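Local coordinates for arginine kinase (Anthopleura japonica, PDB 4RF6), which catalyses the transfer of a phosphate group from ATP to L-arginine, yielding N(omega)-phospho-L-arginine and ADP, at residues K49-G54 against T83-L88; I61-V66 against L202-I207; E94-P99 against C278-G283; H106-N111 against F266-K271; A113-P118 against C347-Y352. One frame throughout, in Å; residues are numbered along the deposited sequence.

Contact 1: K49-G54 against T83-L88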
# COMPACT_ATOMS: atom_id res chain seq x y z
N LYS A 49 -42.83 28.32 1.82
CA LYS A 49 -43.01 27.04 2.49
C LYS A 49 -41.85 26.72 3.43
O LYS A 49 -40.69 27.01 3.12
CB LYS A 49 -43.15 25.91 1.47
CG LYS A 49 -44.24 26.16 0.43
CD LYS A 49 -44.64 24.88 -0.29
CE LYS A 49 -45.73 25.16 -1.31
NZ LYS A 49 -46.17 23.91 -2.00
N LYS A 50 -42.17 26.12 4.58
CA LYS A 50 -41.15 25.71 5.55
C LYS A 50 -41.44 24.31 6.09
O LYS A 50 -42.59 23.97 6.37
CB LYS A 50 -41.08 26.71 6.71
CG LYS A 50 -40.70 28.12 6.28
CD LYS A 50 -40.62 29.08 7.45
CE LYS A 50 -40.35 30.49 6.95
NZ LYS A 50 -40.96 31.50 7.85
N THR A 51 -40.39 23.51 6.25
CA THR A 51 -40.52 22.17 6.81
C THR A 51 -40.73 22.26 8.32
O THR A 51 -40.64 23.36 8.89
CB THR A 51 -39.28 21.30 6.51
OG1 THR A 51 -38.20 21.69 7.36
CG2 THR A 51 -38.86 21.43 5.05
N LYS A 52 -41.01 21.13 8.96
CA LYS A 52 -41.19 21.09 10.41
C LYS A 52 -39.95 21.60 11.14
O LYS A 52 -40.06 22.15 12.23
CB LYS A 52 -41.50 19.68 10.91
CG LYS A 52 -42.98 19.39 11.13
CD LYS A 52 -43.24 17.93 11.47
CE LYS A 52 -43.08 17.62 12.96
NZ LYS A 52 -43.51 16.22 13.26
N LEU A 53 -38.78 21.42 10.53
CA LEU A 53 -37.54 21.88 11.14
C LEU A 53 -37.27 23.35 10.82
O LEU A 53 -36.26 23.92 11.24
CB LEU A 53 -36.35 21.02 10.71
CG LEU A 53 -36.45 19.52 10.97
CD1 LEU A 53 -35.07 18.91 10.92
CD2 LEU A 53 -37.12 19.22 12.30
N GLY A 54 -38.18 23.96 10.06
CA GLY A 54 -38.05 25.36 9.70
C GLY A 54 -37.18 25.56 8.48
O GLY A 54 -36.74 26.68 8.20
N THR A 83 -39.45 16.52 -0.38
CA THR A 83 -40.84 16.49 -0.83
C THR A 83 -41.44 17.89 -0.90
O THR A 83 -42.05 18.26 -1.90
CB THR A 83 -41.71 15.62 0.08
OG1 THR A 83 -41.29 14.26 -0.04
CG2 THR A 83 -43.18 15.73 -0.29
N LEU A 84 -41.26 18.67 0.17
CA LEU A 84 -41.85 20.00 0.22
C LEU A 84 -41.27 20.87 -0.89
O LEU A 84 -41.99 21.69 -1.48
CB LEU A 84 -41.63 20.65 1.59
CG LEU A 84 -42.48 21.89 1.91
CD1 LEU A 84 -43.96 21.54 2.03
CD2 LEU A 84 -41.99 22.60 3.17
N PHE A 85 -39.99 20.68 -1.18
CA PHE A 85 -39.33 21.40 -2.27
C PHE A 85 -39.08 20.45 -3.45
O PHE A 85 -38.12 20.62 -4.21
CB PHE A 85 -38.03 22.03 -1.79
CG PHE A 85 -38.19 22.87 -0.55
CD1 PHE A 85 -39.01 23.99 -0.56
CD2 PHE A 85 -37.54 22.53 0.63
CE1 PHE A 85 -39.17 24.77 0.58
CE2 PHE A 85 -37.69 23.30 1.77
CZ PHE A 85 -38.51 24.42 1.75
N GLY A 86 -39.97 19.47 -3.59
CA GLY A 86 -39.93 18.50 -4.68
C GLY A 86 -39.77 19.03 -6.10
O GLY A 86 -38.94 18.53 -6.86
N PRO A 87 -40.56 20.05 -6.48
CA PRO A 87 -40.44 20.61 -7.83
C PRO A 87 -39.02 21.02 -8.19
O PRO A 87 -38.66 21.03 -9.37
CB PRO A 87 -41.35 21.84 -7.77
CG PRO A 87 -42.42 21.44 -6.80
CD PRO A 87 -41.73 20.59 -5.76
N LEU A 88 -38.21 21.34 -7.18
CA LEU A 88 -36.80 21.64 -7.39
C LEU A 88 -35.96 20.36 -7.35
O LEU A 88 -35.30 20.01 -8.33
CB LEU A 88 -36.29 22.64 -6.35
CG LEU A 88 -34.80 22.99 -6.45
CD1 LEU A 88 -34.49 23.61 -7.80
CD2 LEU A 88 -34.40 23.94 -5.34
O HOH W 1 -44.65 21.65 -2.24
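Leu84 and Lys49 carry this contact inside the helical N-terminal domain of the first phosphagen kinase repeat, where the loop between helices 40-46 and 57-66 lies against the end of helix 79-84. CG of Leu84 stands anti to the backbone N (chi1 -166°), which places the fork of the side chain before the loop. One branch, Leu84 CD2, presses on the main chain, 3.4 Å from Lys50 C, and also lies 3.8 Å from the methyl CG2 of Thr51. The other branch, Leu84 CD1, has the lysine chain for a neighbour, 4.1 Å from Lys49 CD, where the two side chains cross obliquely. Beyond CG the Lys49 chain is extended and carries NZ past the leucine. There Lys49 NZ donates to a water at 2.7 Å from it, and the same water donates to Leu84 O at 2.8 Å. No direct hydrogen bond links the two segments; this water provides the polar link. Thr51 turns its hydroxyl elsewhere, to Asp78, and opens a type I turn closed by the bond from Gly54 N to Thr51 O. Phe85, at the break between helices 79-84 and 86-96, packs on Leu57 and Cys60 of helix 57-66. The edge of its ring meets the loop: Lys49 O lies near the ring plane, 3.7 Å from Phe85 CZ.

Contact 2: I61-V66 against L202-I207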
# COMPACT_ATOMS: atom_id res chain seq x y z
N ILE A 61 -31.04 26.22 -1.25
CA ILE A 61 -30.34 26.67 -2.45
C ILE A 61 -29.15 27.56 -2.14
O ILE A 61 -28.41 27.94 -3.05
CB ILE A 61 -31.27 27.44 -3.40
CG1 ILE A 61 -31.70 28.76 -2.76
CG2 ILE A 61 -32.48 26.58 -3.80
CD1 ILE A 61 -32.45 29.69 -3.70
N ASN A 62 -28.95 27.89 -0.86
CA ASN A 62 -27.96 28.91 -0.50
C ASN A 62 -26.55 28.65 -1.02
O ASN A 62 -25.89 29.56 -1.53
CB ASN A 62 -27.92 29.14 1.02
CG ASN A 62 -27.10 30.36 1.39
OD1 ASN A 62 -27.34 31.46 0.89
ND2 ASN A 62 -26.10 30.18 2.25
N SER A 63 -26.08 27.41 -0.89
CA SER A 63 -24.71 27.09 -1.28
C SER A 63 -24.49 27.31 -2.78
O SER A 63 -23.43 27.78 -3.20
CB SER A 63 -24.35 25.66 -0.89
OG SER A 63 -22.99 25.40 -1.17
N GLY A 64 -25.51 26.98 -3.57
CA GLY A 64 -25.43 27.13 -5.01
C GLY A 64 -25.45 28.57 -5.50
O GLY A 64 -25.06 28.84 -6.65
N VAL A 65 -25.90 29.49 -4.66
CA VAL A 65 -25.89 30.91 -4.99
C VAL A 65 -24.60 31.55 -4.49
O VAL A 65 -23.99 32.37 -5.19
CB VAL A 65 -27.09 31.65 -4.39
CG1 VAL A 65 -27.17 33.06 -4.94
CG2 VAL A 65 -28.39 30.90 -4.68
N VAL A 66 -24.19 31.17 -3.28
CA VAL A 66 -22.93 31.63 -2.72
C VAL A 66 -21.77 31.16 -3.59
O VAL A 66 -20.87 31.94 -3.93
CB VAL A 66 -22.72 31.11 -1.28
CG1 VAL A 66 -21.29 31.37 -0.80
CG2 VAL A 66 -23.73 31.75 -0.33
N LEU A 202 -19.86 23.58 2.03
CA LEU A 202 -20.51 23.11 3.25
C LEU A 202 -20.86 24.28 4.17
O LEU A 202 -21.92 24.29 4.82
CB LEU A 202 -19.61 22.11 3.99
CG LEU A 202 -19.19 20.89 3.19
CD1 LEU A 202 -18.50 19.87 4.09
CD2 LEU A 202 -20.38 20.27 2.49
N GLU A 203 -19.96 25.26 4.22
CA GLU A 203 -20.20 26.49 4.97
C GLU A 203 -21.53 27.13 4.57
O GLU A 203 -22.39 27.38 5.40
CB GLU A 203 -19.04 27.46 4.75
CG GLU A 203 -19.22 28.82 5.42
CD GLU A 203 -19.19 28.76 6.93
OE1 GLU A 203 -18.65 27.78 7.48
OE2 GLU A 203 -19.72 29.69 7.57
N ALA A 204 -21.69 27.38 3.27
CA ALA A 204 -22.89 28.04 2.76
C ALA A 204 -24.15 27.18 2.89
O ALA A 204 -25.27 27.69 2.87
CB ALA A 204 -22.69 28.48 1.32
N ALA A 205 -23.95 25.87 3.02
CA ALA A 205 -25.05 24.92 3.16
C ALA A 205 -25.61 24.90 4.58
O ALA A 205 -26.69 24.35 4.82
CB ALA A 205 -24.60 23.54 2.75
N GLY A 206 -24.86 25.49 5.51
CA GLY A 206 -25.24 25.51 6.92
C GLY A 206 -24.71 24.31 7.67
O GLY A 206 -25.05 24.08 8.83
N ILE A 207 -23.85 23.54 7.00
CA ILE A 207 -23.36 22.26 7.53
C ILE A 207 -22.30 22.45 8.63
O ILE A 207 -22.16 21.62 9.53
CB ILE A 207 -22.88 21.35 6.37
CG1 ILE A 207 -24.10 20.82 5.60
CG2 ILE A 207 -22.03 20.17 6.87
CD1 ILE A 207 -23.76 20.08 4.31
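The backbone O of Asn62, whose side chain grips Ala204 across the contact, accepts two N-H groups of its own helix, from Val66 N at 2.9 Å and Val65 N at 3.1 Å. Its carboxamide works outward. Asn62 ND2 donates to Ala204 O over 2.7 Å in a nearly straight bond (161° at the hydrogen), lying in the carbonyl plane on a lone pair. CG of Asn62 is anti to the backbone N (chi1 -169°), which points CG toward helix 200-205. Beside this bond the helices come very near, with CA of Ser63 and CA of Ala204 4.5 Å apart. The small methyl makes that possible: Ala204 CB sits 3.6 Å from Ser63 CA and 3.7 Å from Val66 CB, touching both. Ser63 OG bonds to Phe201 O, one turn back in the second helix, adding another polar link. That helix closes with a Schellman motif at Gly206, whose phi is positive. The contact thus joins helix 57-66 of the helical N-terminal domain to helix 200-205 of the catalytic domain, with Ala10 of helix 7-14 against Asn62 and Val66, and Tyr75, a substrate-binding residue by similarity, touching Ser63 and Ala205.

Contact 3: E94-P99 against C278-G283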
# COMPACT_ATOMS: atom_id res chain seq x y z
N GLU A 94 -33.36 13.69 -11.05
CA GLU A 94 -33.51 12.95 -12.30
C GLU A 94 -32.53 13.41 -13.39
O GLU A 94 -32.27 12.67 -14.34
CB GLU A 94 -34.97 12.99 -12.79
CG GLU A 94 -35.93 12.20 -11.91
CD GLU A 94 -37.33 12.11 -12.50
OE1 GLU A 94 -37.63 12.86 -13.44
OE2 GLU A 94 -38.13 11.27 -12.01
N ASP A 95 -31.99 14.62 -13.26
CA ASP A 95 -30.92 15.08 -14.14
C ASP A 95 -29.61 14.40 -13.75
O ASP A 95 -29.05 13.62 -14.52
CB ASP A 95 -30.75 16.60 -14.05
CG ASP A 95 -29.80 17.16 -15.11
OD1 ASP A 95 -28.74 16.55 -15.38
OD2 ASP A 95 -30.11 18.23 -15.67
N TYR A 96 -29.12 14.71 -12.55
CA TYR A 96 -27.85 14.19 -12.06
C TYR A 96 -27.78 12.67 -12.15
O TYR A 96 -26.75 12.12 -12.50
CB TYR A 96 -27.61 14.61 -10.60
CG TYR A 96 -26.28 14.14 -10.02
CD1 TYR A 96 -26.14 12.87 -9.47
CD2 TYR A 96 -25.17 14.98 -10.00
CE1 TYR A 96 -24.93 12.44 -8.94
CE2 TYR A 96 -23.96 14.57 -9.47
CZ TYR A 96 -23.85 13.29 -8.95
OH TYR A 96 -22.66 12.87 -8.41
N HIS A 97 -28.89 12.00 -11.82
CA HIS A 97 -28.91 10.55 -11.73
C HIS A 97 -29.52 9.86 -12.95
O HIS A 97 -29.88 8.68 -12.88
CB HIS A 97 -29.69 10.12 -10.48
CG HIS A 97 -28.99 10.42 -9.19
ND1 HIS A 97 -28.03 9.60 -8.65
CD2 HIS A 97 -29.14 11.45 -8.32
CE1 HIS A 97 -27.60 10.11 -7.51
NE2 HIS A 97 -28.25 11.23 -7.29
N SER A 98 -29.65 10.58 -14.07
CA SER A 98 -30.22 10.00 -15.28
C SER A 98 -29.44 8.75 -15.67
O SER A 98 -28.22 8.72 -15.57
CB SER A 98 -30.25 11.02 -16.42
OG SER A 98 -28.96 11.55 -16.66
N PRO A 99 -30.15 7.70 -16.13
CA PRO A 99 -31.56 7.71 -16.53
C PRO A 99 -32.54 7.35 -15.41
O PRO A 99 -33.67 6.99 -15.74
CB PRO A 99 -31.59 6.61 -17.59
CG PRO A 99 -30.63 5.59 -17.05
CD PRO A 99 -29.54 6.37 -16.34
N CYS A 278 -26.58 16.04 0.24
CA CYS A 278 -26.48 16.39 -1.16
C CYS A 278 -27.19 15.33 -1.99
O CYS A 278 -26.95 14.14 -1.81
CB CYS A 278 -25.01 16.50 -1.59
SG CYS A 278 -24.79 16.93 -3.34
N PRO A 279 -28.08 15.76 -2.90
CA PRO A 279 -28.81 14.78 -3.72
C PRO A 279 -27.91 13.91 -4.60
O PRO A 279 -28.40 12.93 -5.16
CB PRO A 279 -29.74 15.64 -4.59
CG PRO A 279 -29.25 17.06 -4.43
CD PRO A 279 -28.61 17.12 -3.07
N SER A 280 -26.63 14.24 -4.72
CA SER A 280 -25.71 13.44 -5.53
C SER A 280 -25.45 12.09 -4.87
O SER A 280 -25.04 11.13 -5.54
CB SER A 280 -24.39 14.18 -5.74
OG SER A 280 -23.72 14.40 -4.51
N ASN A 281 -25.69 12.03 -3.57
CA ASN A 281 -25.35 10.87 -2.75
C ASN A 281 -26.55 10.02 -2.35
O ASN A 281 -26.45 9.20 -1.44
CB ASN A 281 -24.62 11.32 -1.48
CG ASN A 281 -23.16 11.64 -1.72
OD1 ASN A 281 -22.45 10.87 -2.36
ND2 ASN A 281 -22.72 12.78 -1.22
N LEU A 282 -27.69 10.20 -3.01
CA LEU A 282 -28.88 9.42 -2.68
C LEU A 282 -28.74 7.98 -3.18
O LEU A 282 -27.74 7.62 -3.81
CB LEU A 282 -30.14 10.08 -3.25
CG LEU A 282 -30.49 11.47 -2.72
CD1 LEU A 282 -31.61 12.10 -3.54
CD2 LEU A 282 -30.88 11.41 -1.25
N GLY A 283 -29.75 7.15 -2.89
CA GLY A 283 -29.76 5.77 -3.35
C GLY A 283 -28.88 4.87 -2.51
O GLY A 283 -29.16 4.63 -1.33
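The loop that holds Cys278, a substrate-binding residue by similarity, is met here by two rings at the end of helix 86-96: Tyr96 and His97 reach Ser280 and Pro279. This is a seam between the helical N-terminal domain and the catalytic domain of the phosphagen kinase fold. The polar link is a hydrogen bond: His97 NE2 donates to Pro279 O over 2.7 Å, with an angle of 164° at the hydrogen. The oxygen lies 6° out of the imidazole plane, so the N-H is aimed squarely at it, and the donor in turn lies in the carbonyl plane. This bond helps to set the turn of the imidazole. CE1 on the same rim approaches the next carbonyl, Ser280 O. One face of the Tyr96 ring receives Ser280. Ser280 CB makes a CH-pi contact there, 3.8 Å from the centroid of the Tyr96 ring and off centre toward CZ and OH. The two rings also brace each other: Tyr96 CD1 stands 3.4 Å above the plane of His97, over its centre, presenting a rim to a face. Pro279 and Leu282 also pack on Ile93 of helix 86-96, while Asn281 turns to Arg133, a predicted ATP-binding residue. The chain then leaves the helix through a double grip on one carbonyl, Asp95 O accepting from Ser98 N at 3.1 Å and from Ser98 OG at 3.0 Å.

Contact 4: H106-N111 against F266-K271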
# COMPACT_ATOMS: atom_id res chain seq x y z
N HIS A 106 -36.35 2.56 -5.95
CA HIS A 106 -34.98 2.10 -5.71
C HIS A 106 -34.97 0.91 -4.74
O HIS A 106 -35.71 0.89 -3.76
CB HIS A 106 -34.15 3.26 -5.15
CG HIS A 106 -32.76 2.86 -4.73
ND1 HIS A 106 -31.69 2.87 -5.59
CD2 HIS A 106 -32.27 2.46 -3.53
CE1 HIS A 106 -30.60 2.49 -4.95
NE2 HIS A 106 -30.93 2.23 -3.69
N ASN A 107 -34.13 -0.08 -5.02
CA ASN A 107 -33.97 -1.19 -4.10
C ASN A 107 -32.57 -1.24 -3.47
O ASN A 107 -31.57 -1.24 -4.17
CB ASN A 107 -34.31 -2.53 -4.77
CG ASN A 107 -35.76 -2.62 -5.17
OD1 ASN A 107 -36.63 -2.88 -4.35
ND2 ASN A 107 -36.04 -2.39 -6.45
N SER A 108 -32.54 -1.28 -2.14
CA SER A 108 -31.29 -1.38 -1.39
C SER A 108 -30.95 -2.85 -1.16
O SER A 108 -31.86 -3.68 -1.08
CB SER A 108 -31.42 -0.68 -0.05
OG SER A 108 -31.81 0.67 -0.23
N ASP A 109 -29.66 -3.16 -1.06
CA ASP A 109 -29.23 -4.52 -0.76
C ASP A 109 -27.82 -4.50 -0.17
O ASP A 109 -26.83 -4.31 -0.89
CB ASP A 109 -29.29 -5.41 -2.01
CG ASP A 109 -28.94 -6.87 -1.72
OD1 ASP A 109 -28.72 -7.22 -0.54
OD2 ASP A 109 -28.90 -7.67 -2.69
N MET A 110 -27.76 -4.69 1.14
CA MET A 110 -26.50 -4.68 1.87
C MET A 110 -26.16 -6.07 2.40
O MET A 110 -25.57 -6.20 3.48
CB MET A 110 -26.55 -3.66 3.01
CG MET A 110 -26.41 -2.22 2.56
SD MET A 110 -24.76 -1.84 1.92
CE MET A 110 -23.83 -1.85 3.45
N ASN A 111 -26.53 -7.10 1.65
CA ASN A 111 -26.13 -8.47 1.98
C ASN A 111 -24.94 -8.89 1.13
O ASN A 111 -25.10 -9.24 -0.04
CB ASN A 111 -27.30 -9.44 1.77
CG ASN A 111 -27.02 -10.82 2.35
OD1 ASN A 111 -25.87 -11.24 2.48
ND2 ASN A 111 -28.08 -11.54 2.70
N PHE A 266 -31.80 3.90 9.72
CA PHE A 266 -31.33 4.90 8.76
C PHE A 266 -32.48 5.62 8.06
O PHE A 266 -33.54 5.04 7.87
CB PHE A 266 -30.49 4.23 7.67
CG PHE A 266 -29.17 3.68 8.15
CD1 PHE A 266 -28.41 4.37 9.09
CD2 PHE A 266 -28.68 2.48 7.64
CE1 PHE A 266 -27.20 3.87 9.52
CE2 PHE A 266 -27.47 1.97 8.07
CZ PHE A 266 -26.73 2.66 9.01
N GLN A 267 -32.27 6.88 7.66
CA GLN A 267 -33.24 7.57 6.82
C GLN A 267 -33.22 6.96 5.42
O GLN A 267 -32.15 6.80 4.83
CB GLN A 267 -32.95 9.07 6.75
CG GLN A 267 -33.02 9.75 8.11
CD GLN A 267 -32.80 11.25 8.03
OE1 GLN A 267 -33.32 11.92 7.14
NE2 GLN A 267 -32.02 11.78 8.96
N HIS A 268 -34.40 6.63 4.90
CA HIS A 268 -34.52 5.73 3.76
C HIS A 268 -35.96 5.77 3.21
O HIS A 268 -36.91 5.70 3.99
CB HIS A 268 -34.16 4.31 4.23
CG HIS A 268 -34.12 3.28 3.15
ND1 HIS A 268 -35.23 2.54 2.79
CD2 HIS A 268 -33.10 2.84 2.37
CE1 HIS A 268 -34.90 1.69 1.83
NE2 HIS A 268 -33.62 1.86 1.55
N THR A 269 -36.11 5.91 1.89
CA THR A 269 -37.43 5.91 1.24
C THR A 269 -37.39 5.07 -0.04
O THR A 269 -36.32 4.91 -0.64
CB THR A 269 -37.88 7.34 0.83
OG1 THR A 269 -37.09 7.80 -0.27
CG2 THR A 269 -37.77 8.31 2.01
N LYS A 270 -38.53 4.53 -0.47
CA LYS A 270 -38.55 3.71 -1.68
C LYS A 270 -38.00 4.47 -2.89
O LYS A 270 -37.20 3.94 -3.66
CB LYS A 270 -39.98 3.25 -1.99
CG LYS A 270 -40.08 2.39 -3.25
CD LYS A 270 -39.13 1.19 -3.17
CE LYS A 270 -39.12 0.38 -4.46
NZ LYS A 270 -38.22 -0.81 -4.34
N LYS A 271 -38.41 5.72 -3.02
CA LYS A 271 -38.06 6.57 -4.16
C LYS A 271 -36.60 7.03 -4.16
O LYS A 271 -35.97 7.09 -5.22
CB LYS A 271 -38.97 7.79 -4.16
CG LYS A 271 -39.18 8.44 -5.50
CD LYS A 271 -40.44 9.30 -5.49
CE LYS A 271 -40.55 10.14 -4.22
NZ LYS A 271 -41.83 10.89 -4.14
O HOH W 2 -35.26 2.29 -1.79
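Lys270 reaches the carbonyl of His106 from above its plane: Lys270 NZ donates to His106 O at 3.1 Å while standing 68° out of the carbonyl plane. The lysine chain bends at chi2 (55°), which turns CD back over the loop, and both CD and CE of Lys270 pass 3.5 Å from His106 O. Lys270 NZ also comes within 2.6 Å of Asn107 OD1, though the angle there is poor for a hydrogen bond. The backbones of these residues are tied as well, His106 N donating to Lys270 O at 2.8 Å, so lysine and histidine are joined through both main chain and side chain. Two residues on, Ser108 OG accepts from His268 NE2 at 2.8 Å. The hydroxyl oxygen lies in the imidazole plane, at the ring edge, directly in front of the donor. Polar bonds therefore dominate, as suits a largely exposed contact. His106 turns ND1 to the backbone N of Gly341, and farther along Asp109 OD1 accepts from Asn111 N in an Asx turn. The contact sets the long connection between helix 86-96 and strand 127-136 against strand 268-269 and the turn that follows it, in the small antiparallel hairpin with strand 273-274 of this phosphagen kinase repeat's catalytic part.

Contact 5: A113-P118 against C347-Y352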
# COMPACT_ATOMS: atom_id res chain seq x y z
N ALA A 113 -23.28 -11.50 0.97
CA ALA A 113 -23.35 -12.87 0.46
C ALA A 113 -23.97 -12.93 -0.94
O ALA A 113 -23.88 -13.94 -1.63
CB ALA A 113 -24.11 -13.76 1.42
N HIS A 114 -24.63 -11.84 -1.34
CA HIS A 114 -25.23 -11.76 -2.67
C HIS A 114 -24.18 -11.40 -3.72
O HIS A 114 -24.44 -11.45 -4.93
CB HIS A 114 -26.37 -10.74 -2.69
CG HIS A 114 -27.58 -11.17 -1.93
ND1 HIS A 114 -28.73 -10.41 -1.85
CD2 HIS A 114 -27.83 -12.30 -1.22
CE1 HIS A 114 -29.63 -11.04 -1.12
NE2 HIS A 114 -29.11 -12.19 -0.72
N VAL A 115 -22.99 -11.02 -3.25
CA VAL A 115 -21.88 -10.69 -4.13
C VAL A 115 -21.00 -11.92 -4.36
O VAL A 115 -20.63 -12.61 -3.42
CB VAL A 115 -21.04 -9.52 -3.56
CG1 VAL A 115 -19.70 -9.41 -4.28
CG2 VAL A 115 -21.81 -8.21 -3.67
N LYS A 116 -20.69 -12.18 -5.62
CA LYS A 116 -19.81 -13.29 -5.97
C LYS A 116 -18.51 -12.71 -6.49
O LYS A 116 -18.42 -12.31 -7.65
CB LYS A 116 -20.47 -14.18 -7.03
CG LYS A 116 -21.90 -14.62 -6.67
CD LYS A 116 -21.94 -15.29 -5.30
CE LYS A 116 -23.28 -15.97 -5.03
NZ LYS A 116 -24.35 -15.02 -4.61
N ALA A 117 -17.50 -12.65 -5.62
CA ALA A 117 -16.25 -11.97 -5.98
C ALA A 117 -15.01 -12.69 -5.48
O ALA A 117 -14.40 -12.28 -4.49
CB ALA A 117 -16.27 -10.55 -5.45
N PRO A 118 -14.62 -13.78 -6.17
CA PRO A 118 -13.34 -14.41 -5.87
C PRO A 118 -12.20 -13.42 -6.12
O PRO A 118 -12.23 -12.77 -7.17
CB PRO A 118 -13.26 -15.55 -6.89
CG PRO A 118 -14.68 -15.80 -7.30
CD PRO A 118 -15.36 -14.48 -7.23
N CYS A 347 -23.94 -2.57 -7.45
CA CYS A 347 -22.83 -1.66 -7.69
C CYS A 347 -21.49 -2.38 -7.55
O CYS A 347 -20.62 -2.28 -8.42
CB CYS A 347 -22.90 -0.46 -6.73
SG CYS A 347 -21.57 0.74 -6.96
N VAL A 348 -21.34 -3.13 -6.46
CA VAL A 348 -20.11 -3.90 -6.21
C VAL A 348 -19.88 -4.97 -7.28
O VAL A 348 -18.75 -5.18 -7.73
CB VAL A 348 -20.13 -4.54 -4.81
CG1 VAL A 348 -18.94 -5.44 -4.61
CG2 VAL A 348 -20.16 -3.46 -3.72
N GLN A 349 -20.94 -5.66 -7.68
CA GLN A 349 -20.81 -6.72 -8.67
C GLN A 349 -20.41 -6.16 -10.03
O GLN A 349 -19.55 -6.73 -10.72
CB GLN A 349 -22.10 -7.53 -8.79
CG GLN A 349 -21.91 -8.91 -9.42
CD GLN A 349 -21.09 -9.85 -8.54
OE1 GLN A 349 -21.56 -10.32 -7.51
NE2 GLN A 349 -19.86 -10.11 -8.95
N ASP A 350 -21.01 -5.03 -10.41
CA ASP A 350 -20.63 -4.34 -11.64
C ASP A 350 -19.17 -3.91 -11.56
O ASP A 350 -18.42 -4.00 -12.54
CB ASP A 350 -21.51 -3.11 -11.88
CG ASP A 350 -22.92 -3.47 -12.30
OD1 ASP A 350 -23.17 -4.65 -12.60
OD2 ASP A 350 -23.77 -2.55 -12.32
N MET A 351 -18.78 -3.43 -10.38
CA MET A 351 -17.42 -2.97 -10.13
C MET A 351 -16.44 -4.11 -10.31
O MET A 351 -15.39 -3.97 -10.94
CB MET A 351 -17.31 -2.46 -8.70
CG MET A 351 -16.25 -1.42 -8.52
SD MET A 351 -16.76 0.06 -9.41
CE MET A 351 -15.16 0.58 -9.99
N TYR A 352 -16.80 -5.26 -9.73
CA TYR A 352 -15.99 -6.46 -9.81
C TYR A 352 -15.92 -6.99 -11.25
O TYR A 352 -14.83 -7.28 -11.76
CB TYR A 352 -16.58 -7.53 -8.89
CG TYR A 352 -15.85 -8.85 -8.94
CD1 TYR A 352 -14.70 -9.06 -8.19
CD2 TYR A 352 -16.30 -9.89 -9.75
CE1 TYR A 352 -14.03 -10.26 -8.24
CE2 TYR A 352 -15.62 -11.10 -9.81
CZ TYR A 352 -14.49 -11.27 -9.05
OH TYR A 352 -13.81 -12.47 -9.10
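This is a loop-on-helix contact in which an extended run of the connection before strand 127-136 is held by Val348, Gln349 and Tyr352 of helix 344-370, which meet Val115 to Pro118. Gln349 reads the backbone of a single residue with both ends of its amide. Gln349 OE1 accepts from Lys116 N at 2.8 Å, the N-H lying in the carbonyl plane on a lone pair (169° at the hydrogen). Gln349 NE2 returns a bond to Lys116 O at 2.9 Å, this time standing 44° above the plane of the backbone carbonyl. Two nearly straight bonds hold the carboxamide against rotation, and a bend at chi2 (66°) brings CD across to the loop. Tyr352 takes over farther on. Tyr352 OH donates to Pro118 O in a short bond of 2.5 Å, on a lone pair and close to the ring plane. The face of the same ring carries Ala117, whose CA makes a CH-pi contact 3.7 Å from the centroid of the Tyr352 ring and whose CB lies 3.5 Å from Tyr352 CD1. Edge and face thus serve different residues. At the other end Val115 and Val348 cross at about a right angle, CG1 to CG1 at 4.1 Å. Lys116 curls back so that Lys116 NZ donates to Ala113 O at 3.2 Å. Helix 246-264 backs the contact through Phe250, which touches both valines, and Ile246; elsewhere on helix 344-370, Cys347 and Met351 rest on strands 286-293 and 331-336 of the large antiparallel sheet.

How the contacts relate
Contact 2 is buried and contact 4 lies at the surface, the other three falling between. Contact 1 stays within the helical domain, whereas contacts 2 and 3 join it to the catalytic domain; contacts 1 and 3 both use helix 86-96. Contacts 4 and 5 fasten successive parts of one connection, first to a hairpin, then a helix. Chemistry follows place: apolar branches and a water bridge in contact 1, a methyl and one side-chain amide hydrogen bond in contact 2, an imidazole hydrogen bond and a CH-pi contact in contact 3, mainly polar bonds in contact 4, and a mixture in contact 5. Neighbours touch through Leu88 and Ile61, Gly283 and His106, and Asp109 and His114.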